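Side-chain contacts in thymidylate synthase (Enterobacteria phage T4, PDB 1TIS), which catalyses the reductive methylation of dUMP to dTMP, using 5,10-methylenetetrahydrofolate as donor and releasing dihydrofolate, and works as a homodimer: residues D127-L132 with R136-S141; Q161-V164 with L169-Q172; Q112-D115 with Q121-E124; A199-L204 with K255-Y260; I60-G65 with P155-Y160. One frame throughout, in Å; residues are numbered along the deposited sequence.

Contact 1: D127-L132 with R136-S141; sequences DRIKKL and RRQIVS. With PO4 (phosphate ion), chain B.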
# COMPACT_ATOMS: atom_id res chain seq x y z
N ASP A 127 11.93 -17.06 0.31
CA ASP A 127 11.64 -18.31 0.98
C ASP A 127 10.14 -18.46 1.21
O ASP A 127 9.64 -19.47 0.70
CB ASP A 127 12.37 -18.41 2.31
CG ASP A 127 13.90 -18.48 2.20
OD1 ASP A 127 14.42 -18.85 1.15
OD2 ASP A 127 14.58 -18.19 3.19
N ARG A 128 9.31 -17.58 1.84
CA ARG A 128 7.86 -17.79 1.98
C ARG A 128 7.21 -18.27 0.69
O ARG A 128 6.49 -19.26 0.75
CB ARG A 128 7.07 -16.55 2.38
CG ARG A 128 7.57 -15.96 3.69
CD ARG A 128 6.50 -15.25 4.56
NE ARG A 128 5.70 -16.16 5.40
CZ ARG A 128 5.55 -15.97 6.72
NH1 ARG A 128 6.07 -14.92 7.35
NH2 ARG A 128 4.87 -16.86 7.43
N ILE A 129 7.56 -17.70 -0.47
CA ILE A 129 7.06 -18.12 -1.78
C ILE A 129 7.52 -19.54 -2.06
O ILE A 129 6.76 -20.36 -2.58
CB ILE A 129 7.60 -17.35 -2.98
CG1 ILE A 129 7.89 -15.86 -2.73
CG2 ILE A 129 6.55 -17.61 -4.07
CD1 ILE A 129 6.76 -14.81 -2.66
N LYS A 130 8.77 -19.83 -1.76
CA LYS A 130 9.30 -21.16 -1.96
C LYS A 130 8.66 -22.17 -1.02
O LYS A 130 8.66 -23.38 -1.27
CB LYS A 130 10.79 -21.29 -1.66
CG LYS A 130 11.86 -20.46 -2.31
CD LYS A 130 12.03 -20.70 -3.78
CE LYS A 130 13.30 -19.99 -4.14
NZ LYS A 130 14.43 -20.70 -3.59
N LYS A 131 8.11 -21.72 0.07
CA LYS A 131 7.87 -22.65 1.12
C LYS A 131 6.45 -22.59 1.59
O LYS A 131 5.84 -23.63 1.65
CB LYS A 131 8.94 -22.26 2.11
CG LYS A 131 9.30 -23.06 3.34
CD LYS A 131 10.12 -22.10 4.19
CE LYS A 131 11.60 -22.24 3.96
NZ LYS A 131 12.12 -23.03 5.06
N LEU A 132 5.81 -21.49 1.95
CA LEU A 132 4.41 -21.48 2.31
C LEU A 132 3.59 -20.84 1.18
O LEU A 132 2.71 -20.05 1.50
CB LEU A 132 4.21 -20.68 3.63
CG LEU A 132 3.92 -21.28 5.02
CD1 LEU A 132 3.93 -22.81 4.99
CD2 LEU A 132 5.00 -20.77 5.98
N ARG A 136 -0.19 -15.16 2.98
CA ARG A 136 -0.53 -13.77 2.60
C ARG A 136 0.48 -12.71 3.07
O ARG A 136 0.63 -11.67 2.45
CB ARG A 136 -1.95 -13.43 3.13
CG ARG A 136 -3.05 -14.37 2.64
CD ARG A 136 -3.10 -14.67 1.10
NE ARG A 136 -3.76 -15.95 0.77
CZ ARG A 136 -3.76 -16.52 -0.46
NH1 ARG A 136 -3.17 -15.96 -1.53
NH2 ARG A 136 -4.40 -17.68 -0.63
N ARG A 137 1.28 -12.94 4.12
CA ARG A 137 2.26 -12.01 4.66
C ARG A 137 3.50 -11.86 3.77
O ARG A 137 4.60 -11.72 4.32
CB ARG A 137 2.63 -12.53 6.09
CG ARG A 137 1.43 -12.61 7.01
CD ARG A 137 1.38 -13.68 8.12
NE ARG A 137 0.04 -13.60 8.75
CZ ARG A 137 -0.44 -14.35 9.76
NH1 ARG A 137 0.27 -15.32 10.38
NH2 ARG A 137 -1.68 -14.10 10.19
N GLN A 138 3.51 -11.86 2.43
CA GLN A 138 4.81 -11.89 1.74
C GLN A 138 5.06 -10.60 1.00
O GLN A 138 5.09 -10.51 -0.23
CB GLN A 138 4.85 -13.14 0.81
CG GLN A 138 3.65 -13.56 -0.06
CD GLN A 138 3.76 -14.96 -0.68
OE1 GLN A 138 4.76 -15.66 -0.48
NE2 GLN A 138 2.80 -15.50 -1.43
N ILE A 139 5.29 -9.66 1.92
CA ILE A 139 5.31 -8.19 1.75
C ILE A 139 6.69 -7.52 1.88
O ILE A 139 7.39 -8.01 2.77
CB ILE A 139 4.36 -7.58 2.82
CG1 ILE A 139 3.02 -8.26 2.76
CG2 ILE A 139 4.18 -6.10 2.60
CD1 ILE A 139 2.00 -7.55 3.64
N VAL A 140 7.22 -6.51 1.15
CA VAL A 140 8.45 -5.89 1.61
C VAL A 140 8.27 -4.38 1.59
O VAL A 140 8.10 -3.69 0.60
CB VAL A 140 9.79 -6.35 0.80
CG1 VAL A 140 9.51 -7.62 0.06
CG2 VAL A 140 10.33 -5.32 -0.16
N SER A 141 8.16 -3.84 2.79
CA SER A 141 7.96 -2.44 3.03
C SER A 141 9.31 -1.80 2.87
O SER A 141 10.31 -2.41 3.29
CB SER A 141 7.46 -2.25 4.43
OG SER A 141 7.36 -0.89 4.84
P PO4 B . -3.57 -13.76 7.46
O1 PO4 B . -3.64 -15.19 8.18
O2 PO4 B . -4.80 -13.66 6.64
O3 PO4 B . -2.31 -13.85 6.67
O4 PO4 B . -3.54 -12.87 8.64
O HOH W 1 6.32 -11.76 6.53
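Arg128, near the end of helix 121-131, lies against Arg137 and Gln138. Its CB faces the side-chain amide, 3.8 Å from Gln138 OE1. The chain bends at chi2, which carries CD to 4.0 Å from Arg137 O, and again at chi3 (83°), which turns NE off toward a salt bridge with Asp135. At the tip, NH1 bonds weakly to a water that donates to Arg137 O at 2.8 Å, while Arg137 CB sits over one face of the guanidinium, 4.4 Å from Arg128 NH1. Beside this, Ile129 meets Gln138 at about a right angle, its CD1 lying 3.6 Å from Gln138 CD. The side chain of Arg137 leads away from the helix: NH2 donates to O4 of a phosphate ion at 2.7 Å, with an N-H...O angle of 149°. Arg176 of the second subunit holds the same ion. Arg136 and Arg137 probably bind dUMP, as in related enzymes, and the ion is consistent with a site for its phosphate group. Direct hydrogen bonds are absent across the two segments, so the chemistry implies a join made by packing and one weakly held bridging water, with the charge of Arg137 left for the anion.

Contact 2: Q161-V164 with L169-Q172; sequences QFNV and LDLQ
Gln161 and Gln172 form one hydrogen-bonded pair between two antiparallel strands, and Asn163 with Asp170 forms the next. Gln161 N donates to Gln172 O at 3.2 Å, and Gln172 N returns a bond to Gln161 O at 3.0 Å. Asn163 N likewise donates to Asp170 O, and Asp170 N to Asn163 O, 2.8 Å away. Between these pairs, CA-H...O contacts take over, as where Leu171 CA faces Gln161 O at 3.4 Å. The two segments belong to the beta hairpin of strands 157-164 and 168-179, part of the large sheet of the thymidylate synthase fold. Apolar packing occupies the face that carries Phe162, Leu169 and Leu171. Phe162 CD1 lies 3.8 Å from Leu169 CD1, and CE1 of the same ring lies 3.5 Å from Leu171 CD1; both leucine methyls approach the ring obliquely. Both leucines hold CG anti to the backbone N, and different chi2 values (63° and 151°) then set their CD1 methyls near the ring. Helix 184-202 covers the leucines, and helix 121-131 covers Phe162. Polar side chains fill the other face, where Asn163 CB sits 3.7 Å from Asp170 OD2. There Asp170 OD1 accepts from Asp208 N, and Gln172 NE2 donates to Gly213 O of the second subunit.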
# COMPACT_ATOMS: atom_id res chain seq x y z
N GLN A 161 3.22 -6.57 -2.30
CA GLN A 161 2.62 -7.81 -1.85
C GLN A 161 2.83 -8.77 -3.00
O GLN A 161 2.73 -8.36 -4.16
CB GLN A 161 1.12 -7.57 -1.64
CG GLN A 161 0.39 -7.80 -0.33
CD GLN A 161 0.10 -9.26 -0.04
OE1 GLN A 161 0.84 -10.16 -0.41
NE2 GLN A 161 -0.99 -9.58 0.63
N PHE A 162 3.12 -10.03 -2.75
CA PHE A 162 3.19 -11.05 -3.78
C PHE A 162 2.05 -11.99 -3.49
O PHE A 162 1.73 -12.22 -2.32
CB PHE A 162 4.39 -11.95 -3.74
CG PHE A 162 5.73 -11.39 -4.17
CD1 PHE A 162 6.01 -11.15 -5.51
CD2 PHE A 162 6.68 -11.18 -3.20
CE1 PHE A 162 7.26 -10.68 -5.91
CE2 PHE A 162 7.92 -10.72 -3.62
CZ PHE A 162 8.22 -10.47 -4.96
N ASN A 163 1.48 -12.61 -4.52
CA ASN A 163 0.37 -13.56 -4.40
C ASN A 163 0.77 -14.73 -5.28
O ASN A 163 1.35 -14.51 -6.35
CB ASN A 163 -0.91 -12.99 -4.96
CG ASN A 163 -2.15 -13.28 -4.14
OD1 ASN A 163 -2.38 -12.67 -3.10
ND2 ASN A 163 -3.04 -14.15 -4.58
N VAL A 164 0.54 -15.97 -4.87
CA VAL A 164 0.84 -17.14 -5.70
C VAL A 164 -0.48 -17.75 -6.22
O VAL A 164 -1.33 -18.13 -5.39
CB VAL A 164 1.65 -18.12 -4.82
CG1 VAL A 164 2.08 -19.30 -5.67
CG2 VAL A 164 2.86 -17.44 -4.20
N LEU A 169 2.95 -16.02 -10.19
CA LEU A 169 3.43 -15.16 -9.13
C LEU A 169 2.84 -13.82 -9.47
O LEU A 169 2.82 -13.44 -10.64
CB LEU A 169 4.92 -15.05 -9.17
CG LEU A 169 5.59 -14.15 -8.18
CD1 LEU A 169 5.34 -14.65 -6.76
CD2 LEU A 169 7.05 -14.12 -8.52
N ASP A 170 2.36 -13.07 -8.51
CA ASP A 170 1.78 -11.80 -8.85
C ASP A 170 2.46 -10.76 -7.97
O ASP A 170 2.80 -11.14 -6.84
CB ASP A 170 0.28 -11.84 -8.58
CG ASP A 170 -0.53 -12.97 -9.23
OD1 ASP A 170 -0.26 -13.37 -10.37
OD2 ASP A 170 -1.47 -13.43 -8.59
N LEU A 171 2.72 -9.52 -8.41
CA LEU A 171 3.30 -8.54 -7.52
C LEU A 171 2.44 -7.30 -7.56
O LEU A 171 1.89 -6.98 -8.61
CB LEU A 171 4.72 -8.12 -7.94
CG LEU A 171 5.48 -7.15 -6.99
CD1 LEU A 171 6.95 -7.42 -7.15
CD2 LEU A 171 5.19 -5.69 -7.27
N GLN A 172 2.33 -6.54 -6.48
CA GLN A 172 1.59 -5.28 -6.48
C GLN A 172 2.32 -4.19 -5.68
O GLN A 172 2.56 -4.34 -4.49
CB GLN A 172 0.18 -5.52 -5.91
CG GLN A 172 -0.49 -4.22 -5.60
CD GLN A 172 -1.89 -4.42 -5.14
OE1 GLN A 172 -2.76 -3.82 -5.74
NE2 GLN A 172 -2.22 -5.23 -4.16

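Contact 3: Q112-D115 with Q121-E124; sequences QWRD and QIIE
The corner between helix 109-114 and helix 121-131, turned by a six-residue loop, sets Gln112, Trp113 and Arg114 against Gln121, Ile122 and Ile123. A hydrogen bond runs from Gln121 NE2 to Gln112 O, 2.7 Å long and nearly straight at 165°. The acceptor lies close to the amide plane of Gln121, and the donor comes almost head-on to the carbonyl. Gln121 places CG between its backbone nitrogen and carbonyl carbon (chi1 61°) and then extends fully, which delivers the amide to a main-chain carbonyl in the last turn of helix 109-114. The side-chain amide of Gln112 bonds to Asn144. Arg114 starts away from helix 121-131 but doubles back through bends at chi2 and chi3. Its guanidinium meets Ile122 edge-on: Ile122 CB lies in its plane, 3.3 Å from Arg114 NH1, and NH2 lies 4.0 Å from Ile123 CD1. Asp120, just before the second helix, forms the salt bridge that takes the charge. Trp113 CB packs at 4.0 Å on Ile122 CG1, while the indole beyond it meets Phe62 edge to face. The result is a helix-loop-helix corner, closed by a side chain-to-main chain bond and apolar packing, in the helical part of the thymidylate synthase fold.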
# COMPACT_ATOMS: atom_id res chain seq x y z
N GLN A 112 16.80 -0.73 2.99
CA GLN A 112 15.56 -1.24 3.58
C GLN A 112 15.13 -2.55 2.93
O GLN A 112 14.26 -3.21 3.49
CB GLN A 112 14.38 -0.34 3.43
CG GLN A 112 14.75 1.06 3.83
CD GLN A 112 14.98 1.21 5.31
OE1 GLN A 112 14.55 0.40 6.12
NE2 GLN A 112 15.64 2.28 5.70
N TRP A 113 15.66 -3.01 1.80
CA TRP A 113 15.22 -4.30 1.27
C TRP A 113 16.02 -5.37 1.96
O TRP A 113 15.49 -6.34 2.49
CB TRP A 113 15.44 -4.37 -0.25
CG TRP A 113 14.42 -3.50 -0.99
CD1 TRP A 113 13.54 -2.66 -0.35
CD2 TRP A 113 14.27 -3.44 -2.34
NE1 TRP A 113 12.85 -2.09 -1.29
CE2 TRP A 113 13.26 -2.53 -2.47
CE3 TRP A 113 14.84 -4.03 -3.44
CZ2 TRP A 113 12.78 -2.19 -3.71
CZ3 TRP A 113 14.36 -3.70 -4.69
CH2 TRP A 113 13.34 -2.79 -4.81
N ARG A 114 17.30 -5.07 2.09
CA ARG A 114 18.24 -6.03 2.58
C ARG A 114 18.46 -5.93 4.06
O ARG A 114 18.93 -6.87 4.67
CB ARG A 114 19.51 -5.80 1.81
CG ARG A 114 19.25 -5.79 0.28
CD ARG A 114 18.91 -7.15 -0.34
NE ARG A 114 20.03 -8.00 -0.07
CZ ARG A 114 19.88 -9.25 0.32
NH1 ARG A 114 18.72 -9.87 0.24
NH2 ARG A 114 20.93 -9.94 0.71
N ASP A 115 18.05 -4.87 4.71
CA ASP A 115 18.36 -4.64 6.09
C ASP A 115 17.30 -3.82 6.83
O ASP A 115 17.67 -2.90 7.56
CB ASP A 115 19.73 -3.97 6.07
CG ASP A 115 20.39 -3.68 7.41
OD1 ASP A 115 20.13 -4.42 8.37
OD2 ASP A 115 21.16 -2.73 7.51
N GLN A 121 14.85 -8.66 4.21
CA GLN A 121 13.59 -8.99 3.57
C GLN A 121 13.61 -9.37 2.09
O GLN A 121 12.54 -9.73 1.61
CB GLN A 121 12.59 -7.85 3.82
CG GLN A 121 12.79 -6.41 3.36
CD GLN A 121 11.74 -5.51 3.98
OE1 GLN A 121 10.61 -5.92 4.23
NE2 GLN A 121 11.98 -4.28 4.36
N ILE A 122 14.70 -9.35 1.27
CA ILE A 122 14.61 -9.93 -0.08
C ILE A 122 14.81 -11.40 0.15
O ILE A 122 13.89 -12.19 -0.01
CB ILE A 122 15.72 -9.46 -1.11
CG1 ILE A 122 15.30 -8.11 -1.71
CG2 ILE A 122 15.93 -10.47 -2.27
CD1 ILE A 122 14.04 -8.19 -2.61
N ILE A 123 15.97 -11.80 0.61
CA ILE A 123 16.23 -13.20 0.86
C ILE A 123 15.13 -13.88 1.63
O ILE A 123 14.82 -14.99 1.22
CB ILE A 123 17.59 -13.28 1.57
CG1 ILE A 123 18.49 -13.71 0.45
CG2 ILE A 123 17.65 -14.13 2.84
CD1 ILE A 123 19.95 -13.77 0.86
N GLU A 124 14.45 -13.30 2.61
CA GLU A 124 13.50 -14.17 3.23
C GLU A 124 12.08 -14.18 2.66
O GLU A 124 11.24 -15.07 2.92
CB GLU A 124 13.56 -13.85 4.69
CG GLU A 124 12.74 -12.65 5.06
CD GLU A 124 11.86 -13.03 6.23
OE1 GLU A 124 10.88 -13.77 6.02
OE2 GLU A 124 12.19 -12.62 7.34

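Contact 4: A199-L204 with K255-Y260; sequences AKMCNL and KEQLKY
Met201 and Gln257 project toward each other from helices 184-202 and 254-262, and their chains pass at a slant instead of meeting end to end. Gln257 is extended beyond CG, so its carboxamide reaches across to the base of the methionine. Met201 crosses obliquely over the glutamine, and its CB, CG and CE gather round Gln257 OE1. Its chain is nearly straight as far as the sulfur and then bends, chi3 88°, which folds the methyl back over the partner: Met201 CE lies 3.3 Å from Gln257 OE1, and Gln257 CB adds to the contact at 3.7 Å from the same CE. Nearer the backbone of Met201, its CB is 3.7 Å from Gln257 CD. The methyl also nears the backbone of the facing helix, at 4.3 Å between Met201 CE and Leu258 N.

The amide settles the polar side. Gln257 NE2 donates to Met201 O at 3.3 Å in an almost straight bond of 172°. The acceptor lies nearly in the amide plane, but the donor arrives well off the line of the carbonyl, at a C=O...N angle of 106° and tilted from its plane. NE2 also donates to Phe249 O, and OE1 receives a weak bond from Lys130. Ile126 of helix 121-131 packs on Met201, bringing a third helix to the junction. What results is a buried amide with a double role: it is packed against methionine, and through NE2 it donates both to Phe249 O and to Met201 O, a carbonyl in the last turn of helix 184-202.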
# COMPACT_ATOMS: atom_id res chain seq x y z
N ALA A 199 10.01 -15.12 -10.11
CA ALA A 199 9.38 -16.28 -10.69
C ALA A 199 10.47 -17.18 -11.17
O ALA A 199 10.24 -18.37 -11.04
CB ALA A 199 8.60 -16.00 -11.88
N LYS A 200 11.67 -16.76 -11.64
CA LYS A 200 12.68 -17.74 -12.05
C LYS A 200 13.35 -18.45 -10.85
O LYS A 200 13.82 -19.60 -10.94
CB LYS A 200 13.71 -17.06 -12.95
CG LYS A 200 14.75 -18.05 -13.51
CD LYS A 200 14.03 -18.90 -14.56
CE LYS A 200 14.42 -20.39 -14.69
NZ LYS A 200 13.56 -21.03 -15.69
N MET A 201 13.38 -17.82 -9.68
CA MET A 201 13.96 -18.44 -8.48
C MET A 201 12.94 -19.41 -7.96
O MET A 201 13.27 -20.57 -7.76
CB MET A 201 14.24 -17.44 -7.36
CG MET A 201 15.42 -16.51 -7.59
SD MET A 201 15.32 -15.13 -6.45
CE MET A 201 16.17 -15.72 -5.01
N CYS A 202 11.69 -18.95 -7.82
CA CYS A 202 10.63 -19.79 -7.29
C CYS A 202 10.08 -20.82 -8.30
O CYS A 202 9.31 -21.73 -7.97
CB CYS A 202 9.54 -18.83 -6.76
SG CYS A 202 10.13 -17.71 -5.47
N ASN A 203 10.54 -20.69 -9.55
CA ASN A 203 10.11 -21.46 -10.69
C ASN A 203 8.58 -21.48 -10.81
O ASN A 203 7.80 -22.46 -10.82
CB ASN A 203 10.71 -22.88 -10.59
CG ASN A 203 10.64 -23.65 -11.91
OD1 ASN A 203 10.32 -24.84 -11.90
ND2 ASN A 203 10.95 -23.12 -13.10
N LEU A 204 8.13 -20.26 -10.93
CA LEU A 204 6.74 -20.04 -11.12
C LEU A 204 6.69 -19.26 -12.42
O LEU A 204 7.68 -18.73 -12.94
CB LEU A 204 6.22 -19.25 -9.91
CG LEU A 204 6.36 -19.76 -8.44
CD1 LEU A 204 5.27 -19.18 -7.58
CD2 LEU A 204 6.10 -21.22 -8.33
N LYS A 255 19.58 -17.93 -0.98
CA LYS A 255 20.71 -17.07 -0.70
C LYS A 255 21.81 -17.20 -1.79
O LYS A 255 22.52 -16.24 -2.13
CB LYS A 255 21.25 -17.43 0.71
CG LYS A 255 20.23 -17.90 1.77
CD LYS A 255 20.36 -19.44 1.92
CE LYS A 255 19.09 -20.19 2.34
NZ LYS A 255 18.11 -20.21 1.26
N GLU A 256 21.93 -18.36 -2.44
CA GLU A 256 22.86 -18.66 -3.51
C GLU A 256 22.38 -18.23 -4.91
O GLU A 256 23.15 -18.00 -5.86
CB GLU A 256 23.09 -20.13 -3.40
CG GLU A 256 24.26 -20.66 -4.12
CD GLU A 256 25.48 -19.83 -3.85
OE1 GLU A 256 26.01 -19.88 -2.73
OE2 GLU A 256 25.88 -19.12 -4.77
N GLN A 257 21.05 -18.13 -5.00
CA GLN A 257 20.36 -17.66 -6.20
C GLN A 257 20.50 -16.15 -6.38
O GLN A 257 20.68 -15.72 -7.53
CB GLN A 257 18.87 -17.97 -6.16
CG GLN A 257 18.50 -19.44 -6.15
CD GLN A 257 16.99 -19.66 -6.30
OE1 GLN A 257 16.24 -19.00 -5.60
NE2 GLN A 257 16.48 -20.49 -7.20
N LEU A 258 20.40 -15.30 -5.34
CA LEU A 258 20.66 -13.87 -5.53
C LEU A 258 22.15 -13.73 -5.84
O LEU A 258 22.50 -12.91 -6.69
CB LEU A 258 20.44 -12.99 -4.30
CG LEU A 258 19.24 -12.08 -3.93
CD1 LEU A 258 19.60 -11.37 -2.64
CD2 LEU A 258 18.95 -11.00 -4.96
N LYS A 259 23.05 -14.50 -5.23
CA LYS A 259 24.50 -14.34 -5.44
C LYS A 259 24.83 -14.32 -6.92
O LYS A 259 25.48 -13.41 -7.45
CB LYS A 259 25.21 -15.48 -4.72
CG LYS A 259 26.72 -15.37 -4.50
CD LYS A 259 27.15 -16.12 -3.22
CE LYS A 259 26.41 -15.48 -2.04
NZ LYS A 259 26.61 -16.18 -0.79
N TYR A 260 24.26 -15.30 -7.61
CA TYR A 260 24.34 -15.37 -9.05
C TYR A 260 23.59 -14.20 -9.69
O TYR A 260 24.19 -13.60 -10.57
CB TYR A 260 23.78 -16.73 -9.49
CG TYR A 260 24.95 -17.60 -9.88
CD1 TYR A 260 25.65 -17.22 -11.02
CD2 TYR A 260 25.35 -18.69 -9.11
CE1 TYR A 260 26.78 -17.91 -11.39
CE2 TYR A 260 26.49 -19.40 -9.48
CZ TYR A 260 27.17 -18.97 -10.61
OH TYR A 260 28.29 -19.61 -11.03

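Contact 5: I60-G65 with P155-Y160; sequences IWFLSG and PCHMFY
Phe62 reaches from helix 53-64 to the rim of the His157 imidazole, and the two rings touch there without overlapping face on face. The approach is through Phe62 CE2 and His157 NE2, 3.5 Å apart, each atom lying near the plane of the other ring. The centroids are 6.0 Å apart and the planes are inclined at 39°, so this is neither an offset stack nor a T-shaped pair. The side chains come from opposite directions; the histidine holds its CG between the backbone nitrogen and carbonyl carbon (chi1 34°), which sends the imidazole toward the helix. Tyr109 completes the cluster, stacking on Phe62, meeting His157 at an inclination, and accepting a hydrogen bond through its hydroxyl from the backbone N of Cys156. That cysteine is the probable catalytic nucleophile, so the aromatic group lies next to the segment that carries it; Asn187, a probable dUMP-binding residue, is also close to His157.

Helix 53-64 ends in a Schellman motif at Gly65, whose positive phi reverses the backbone. Ser64 OG donates to a lone pair of Trp61 O at 2.8 Å, a carbonyl that also accepts from Ser64 N. Trp61 CZ3 lies at the edge of the Phe62 ring, and Trp113 of helix 109-114 meets that ring edge to face. The contact therefore sits between the end of helix 53-64 and the start of strand 157-164, with helix 109-114 alongside and strand 168-179 paired with the histidine's strand.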
# COMPACT_ATOMS: atom_id res chain seq x y z
N ILE A 60 19.03 -4.00 -9.96
CA ILE A 60 19.98 -4.95 -9.40
C ILE A 60 20.70 -4.41 -8.17
O ILE A 60 20.90 -5.11 -7.18
CB ILE A 60 20.96 -5.32 -10.52
CG1 ILE A 60 20.18 -6.05 -11.66
CG2 ILE A 60 22.12 -6.14 -9.91
CD1 ILE A 60 20.71 -5.90 -13.10
N TRP A 61 21.05 -3.13 -8.25
CA TRP A 61 21.74 -2.39 -7.20
C TRP A 61 20.87 -2.39 -5.95
O TRP A 61 21.31 -2.76 -4.85
CB TRP A 61 22.03 -1.01 -7.80
CG TRP A 61 22.56 0.05 -6.87
CD1 TRP A 61 23.79 -0.08 -6.30
CD2 TRP A 61 21.90 1.18 -6.48
NE1 TRP A 61 23.91 0.96 -5.52
CE2 TRP A 61 22.81 1.73 -5.60
CE3 TRP A 61 20.70 1.81 -6.70
CZ2 TRP A 61 22.54 2.92 -4.94
CZ3 TRP A 61 20.43 3.00 -6.04
CH2 TRP A 61 21.33 3.55 -5.17
N PHE A 62 19.61 -2.03 -6.14
CA PHE A 62 18.56 -2.09 -5.13
C PHE A 62 18.61 -3.44 -4.43
O PHE A 62 18.79 -3.49 -3.21
CB PHE A 62 17.21 -1.90 -5.85
CG PHE A 62 16.75 -0.46 -6.08
CD1 PHE A 62 17.60 0.61 -5.93
CD2 PHE A 62 15.42 -0.23 -6.32
CE1 PHE A 62 17.12 1.89 -6.02
CE2 PHE A 62 14.94 1.05 -6.40
CZ PHE A 62 15.79 2.11 -6.24
N LEU A 63 18.61 -4.52 -5.22
CA LEU A 63 18.70 -5.88 -4.72
C LEU A 63 20.07 -6.12 -4.09
O LEU A 63 20.17 -7.06 -3.30
CB LEU A 63 18.42 -6.85 -5.89
CG LEU A 63 17.01 -7.26 -6.37
CD1 LEU A 63 17.10 -8.25 -7.51
CD2 LEU A 63 16.29 -8.08 -5.32
N SER A 64 21.16 -5.38 -4.35
CA SER A 64 22.42 -5.65 -3.66
C SER A 64 22.52 -5.07 -2.23
O SER A 64 23.48 -5.37 -1.49
CB SER A 64 23.61 -5.14 -4.49
OG SER A 64 23.90 -3.74 -4.43
N GLY A 65 21.56 -4.27 -1.75
CA GLY A 65 21.67 -3.66 -0.42
C GLY A 65 22.56 -2.43 -0.46
O GLY A 65 22.90 -1.87 0.58
N PRO A 155 11.29 6.89 -0.28
CA PRO A 155 10.96 6.07 -1.45
C PRO A 155 9.67 6.53 -2.08
O PRO A 155 8.79 6.91 -1.32
CB PRO A 155 10.86 4.66 -0.92
CG PRO A 155 11.73 4.70 0.30
CD PRO A 155 11.32 6.04 0.90
N CYS A 156 9.48 6.63 -3.39
CA CYS A 156 8.14 6.91 -3.88
C CYS A 156 7.48 5.53 -3.97
O CYS A 156 6.30 5.38 -3.63
CB CYS A 156 8.12 7.58 -5.28
SG CYS A 156 8.79 9.26 -5.38
N HIS A 157 8.21 4.48 -4.38
CA HIS A 157 7.62 3.15 -4.38
C HIS A 157 8.01 2.49 -3.04
O HIS A 157 9.20 2.20 -2.78
CB HIS A 157 8.11 2.32 -5.60
CG HIS A 157 9.52 2.47 -6.16
ND1 HIS A 157 9.99 3.50 -6.83
CD2 HIS A 157 10.54 1.53 -6.11
CE1 HIS A 157 11.23 3.22 -7.18
NE2 HIS A 157 11.56 2.05 -6.76
N MET A 158 7.03 2.28 -2.16
CA MET A 158 7.33 1.86 -0.80
C MET A 158 6.89 0.52 -0.29
O MET A 158 7.34 0.09 0.76
CB MET A 158 6.78 2.88 0.14
CG MET A 158 5.27 2.99 0.04
SD MET A 158 4.78 4.50 0.91
CE MET A 158 5.48 5.45 -0.41
N PHE A 159 6.05 -0.18 -1.02
CA PHE A 159 5.41 -1.35 -0.49
C PHE A 159 5.20 -2.33 -1.61
O PHE A 159 5.23 -1.86 -2.75
CB PHE A 159 4.14 -0.85 0.01
CG PHE A 159 3.74 -1.44 1.30
CD1 PHE A 159 4.58 -1.30 2.39
CD2 PHE A 159 2.52 -2.06 1.37
CE1 PHE A 159 4.19 -1.81 3.61
CE2 PHE A 159 2.13 -2.57 2.58
CZ PHE A 159 2.96 -2.44 3.69
N TYR A 160 4.99 -3.63 -1.32
CA TYR A 160 4.53 -4.61 -2.30
C TYR A 160 4.22 -5.95 -1.70
O TYR A 160 4.80 -6.35 -0.69
CB TYR A 160 5.49 -4.88 -3.49
CG TYR A 160 6.97 -5.17 -3.39
CD1 TYR A 160 7.37 -6.48 -3.17
CD2 TYR A 160 7.92 -4.18 -3.62
CE1 TYR A 160 8.70 -6.81 -3.19
CE2 TYR A 160 9.27 -4.52 -3.64
CZ TYR A 160 9.64 -5.84 -3.42
OH TYR A 160 10.97 -6.21 -3.38

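Along the chain, contact 5 opens first, and contacts 3 and 1 follow one another before it closes; contacts 2 and 4 come afterwards. Helix 121-131 serves contacts 3 and 1, whose centres are 11 Å apart, while strand 157-164 serves contacts 5 and 2. Contact 1 lies about 9 Å from contact 2, centre to centre, and contact 3 is equally near contact 5. Leu258 of contact 4 touches contacts 3 and 5. Contacts 3 and 4 join helices to one another, contact 2 the hairpin strands, contact 1 a helix to the loop that pairs with the hairpin, and contact 5 a helix to strand 157-164. Contacts 1, 2 and 5 also touch the second subunit, consistent with shared active sites.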